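Probable branched-chain-amino-acid aminotransferase (PDB 3CSW) probably catalyses the pyridoxal-phosphate-dependent transfer of the amino group between leucine, isoleucine or valine and 2-oxoglutarate. Local coordinates at the interface of chains A and B. Numbering follows the deposited sequence. Chains: chain A/B, Putative branched-chain-amino-acid aminotransferase.

The interface of chains A and B. Residues chain A 39, 70, 135, 140, 144, 146, 148-149; chain B 148-150, 154.
B:Thr150 reaches from chain B to pack against A:Thr140, A:Ile146, A:Arg149 and A:Ile135. Its CB lies 3.8 Å from the methyl CG2 of A:Thr140. One branch, the hydroxyl OG1, sits between its own backbone N and carbonyl carbon (chi1 49°) and meets A:Thr140 OG1 tip to tip at 2.7 Å, a hydrogen bond whose direction the model does not settle; the two side chains cross at about a right angle. CD1 of A:Ile135 lies near the same oxygen. The other branch, the methyl CG2, comes alongside A:Ile146 CG2 at 3.8 Å, the two side chains running past each other in opposite directions, and touches the CB methylene of A:Arg149. An alanine in place of A:Thr140 would probably leave the hydroxyl of B:Thr150 without this mate and free to turn, and open a gap beside its CB. One turn further along, B:Leu154 sets CD1 near A:Thr140 CG2 and runs antiparallel past A:Leu144, CD2 to CD2 4.1 Å; the same CD2 meets CZ of the poorly ordered A:Phe70 ring, a less certain contact. Behind this surface A:Arg149, its chain bent at chi3 (-62°), gives NH1 to the carbonyl O of A:Leu144 at 2.9 Å, nearly in the guanidinium plane, tying two stretches of chain A together. On the other flank a water bridges A:Gln39 O, at 2.8 Å, and B:Gly148 O. The carbonyl oxygens of A:Gly148 and B:Gly148 pass side by side, 3.4 Å apart, near the two-fold axis. B:Thr150 opens helix 150-156, which meets chain A loops in what is probably the class-IV aminotransferase dimer; A:Lys145, the expected cofactor lysine, lies in one, so the contact may help position it.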
loop_
_atom_site.group_PDB
_atom_site.type_symbol
_atom_site.label_atom_id
_atom_site.label_comp_id
_atom_site.label_asym_id
_atom_site.label_seq_id
_atom_site.Cartn_x
_atom_site.Cartn_y
_atom_site.Cartn_z
ATOM N N GLN A 39 7.423 -0.495 -27.067
ATOM C CA GLN A 39 7.054 0.231 -25.851
ATOM C C GLN A 39 5.540 0.367 -25.659
ATOM O O GLN A 39 5.095 0.829 -24.603
ATOM C CB GLN A 39 7.698 1.626 -25.839
ATOM C CG GLN A 39 9.223 1.552 -25.897
ATOM C CD GLN A 39 9.929 2.897 -25.739
ATOM O OE1 GLN A 39 10.733 3.266 -26.579
ATOM N NE2 GLN A 39 9.649 3.614 -24.649
ATOM N N PHE A 70 0.831 11.312 -22.999
ATOM C CA PHE A 70 2.155 11.390 -23.663
ATOM C C PHE A 70 2.423 12.688 -24.433
ATOM O O PHE A 70 3.431 12.781 -25.146
ATOM C CB PHE A 70 2.303 10.270 -24.693
ATOM C CG PHE A 70 2.209 8.906 -24.120
ATOM C CD1 PHE A 70 0.974 8.337 -23.869
ATOM C CD2 PHE A 70 3.353 8.177 -23.846
ATOM C CE1 PHE A 70 0.881 7.075 -23.339
ATOM C CE2 PHE A 70 3.267 6.902 -23.317
ATOM C CZ PHE A 70 2.030 6.352 -23.061
ATOM N N ILE A 135 -2.735 -2.117 -11.512
ATOM C CA ILE A 135 -1.661 -1.176 -11.191
ATOM C C ILE A 135 -2.305 0.071 -10.596
ATOM O O ILE A 135 -3.300 0.582 -11.157
ATOM C CB ILE A 135 -0.796 -0.770 -12.436
ATOM C CG1 ILE A 135 -0.081 -1.987 -13.030
ATOM C CG2 ILE A 135 0.201 0.346 -12.047
ATOM C CD1 ILE A 135 0.670 -1.691 -14.387
ATOM N N THR A 140 0.749 4.166 -12.594
ATOM C CA THR A 140 0.232 4.303 -13.957
ATOM C C THR A 140 -1.248 4.695 -13.886
ATOM O O THR A 140 -1.962 4.162 -13.056
ATOM C CB THR A 140 0.352 2.975 -14.770
ATOM O OG1 THR A 140 1.714 2.543 -14.792
ATOM C CG2 THR A 140 -0.150 3.136 -16.203
ATOM N N LEU A 144 -5.160 4.780 -18.922
ATOM C CA LEU A 144 -4.239 4.658 -20.077
ATOM C C LEU A 144 -4.407 3.278 -20.764
ATOM O O LEU A 144 -3.947 2.257 -20.244
ATOM C CB LEU A 144 -2.773 4.900 -19.660
ATOM C CG LEU A 144 -1.666 4.643 -20.704
ATOM C CD1 LEU A 144 -1.867 5.489 -21.987
ATOM C CD2 LEU A 144 -0.289 4.868 -20.106
ATOM N N ILE A 146 -3.040 1.168 -23.197
ATOM C CA ILE A 146 -1.789 0.971 -23.909
ATOM C C ILE A 146 -1.541 -0.560 -24.019
ATOM O O ILE A 146 -1.885 -1.320 -23.109
ATOM C CB ILE A 146 -0.636 1.805 -23.289
ATOM C CG1 ILE A 146 0.559 1.848 -24.256
ATOM C CG2 ILE A 146 -0.232 1.281 -21.879
ATOM C CD1 ILE A 146 1.517 2.975 -24.021
ATOM N N GLY A 148 0.975 -2.609 -24.036
ATOM C CA GLY A 148 1.957 -3.293 -23.210
ATOM C C GLY A 148 1.812 -3.205 -21.712
ATOM O O GLY A 148 2.662 -3.735 -21.017
ATOM N N ARG A 149 0.773 -2.528 -21.198
ATOM C CA ARG A 149 0.624 -2.396 -19.749
ATOM C C ARG A 149 0.519 -3.789 -19.109
ATOM O O ARG A 149 -0.308 -4.629 -19.490
ATOM C CB ARG A 149 -0.527 -1.465 -19.357
ATOM C CG ARG A 149 -1.938 -1.938 -19.686
ATOM C CD ARG A 149 -2.917 -0.923 -19.161
ATOM N NE ARG A 149 -2.789 -0.829 -17.700
ATOM C CZ ARG A 149 -2.933 0.281 -16.981
ATOM N NH1 ARG A 149 -3.167 1.447 -17.560
ATOM N NH2 ARG A 149 -2.776 0.236 -15.653
ATOM N N GLY B 148 7.269 -2.970 -22.549
ATOM C CA GLY B 148 6.067 -2.165 -22.371
ATOM C C GLY B 148 5.713 -1.756 -20.950
ATOM O O GLY B 148 4.723 -1.076 -20.739
ATOM N N ARG B 149 6.522 -2.158 -19.974
ATOM C CA ARG B 149 6.234 -1.855 -18.575
ATOM C C ARG B 149 6.080 -0.334 -18.390
ATOM O O ARG B 149 6.954 0.457 -18.764
ATOM C CB ARG B 149 7.210 -2.544 -17.589
ATOM C CG ARG B 149 8.682 -2.167 -17.637
ATOM C CD ARG B 149 9.457 -2.973 -16.562
ATOM N NE ARG B 149 8.943 -2.630 -15.253
ATOM C CZ ARG B 149 8.779 -3.468 -14.231
ATOM N NH1 ARG B 149 9.107 -4.761 -14.306
ATOM N NH2 ARG B 149 8.240 -3.003 -13.124
ATOM N N THR B 150 4.922 0.050 -17.856
ATOM C CA THR B 150 4.485 1.447 -17.899
ATOM C C THR B 150 5.179 2.370 -16.898
ATOM O O THR B 150 5.205 3.580 -17.090
ATOM C CB THR B 150 2.976 1.569 -17.810
ATOM O OG1 THR B 150 2.474 0.778 -16.711
ATOM C CG2 THR B 150 2.323 1.137 -19.128
ATOM N N LEU B 154 6.603 5.543 -18.830
ATOM C CA LEU B 154 6.128 6.869 -18.456
ATOM C C LEU B 154 7.228 7.705 -17.819
ATOM O O LEU B 154 7.240 8.930 -17.970
ATOM C CB LEU B 154 4.928 6.780 -17.501
ATOM C CG LEU B 154 3.619 6.225 -18.051
ATOM C CD1 LEU B 154 2.593 6.122 -16.884
ATOM C CD2 LEU B 154 3.090 7.111 -19.230
HETATM O O HOH W 1 3.074 -0.267 -22.931
#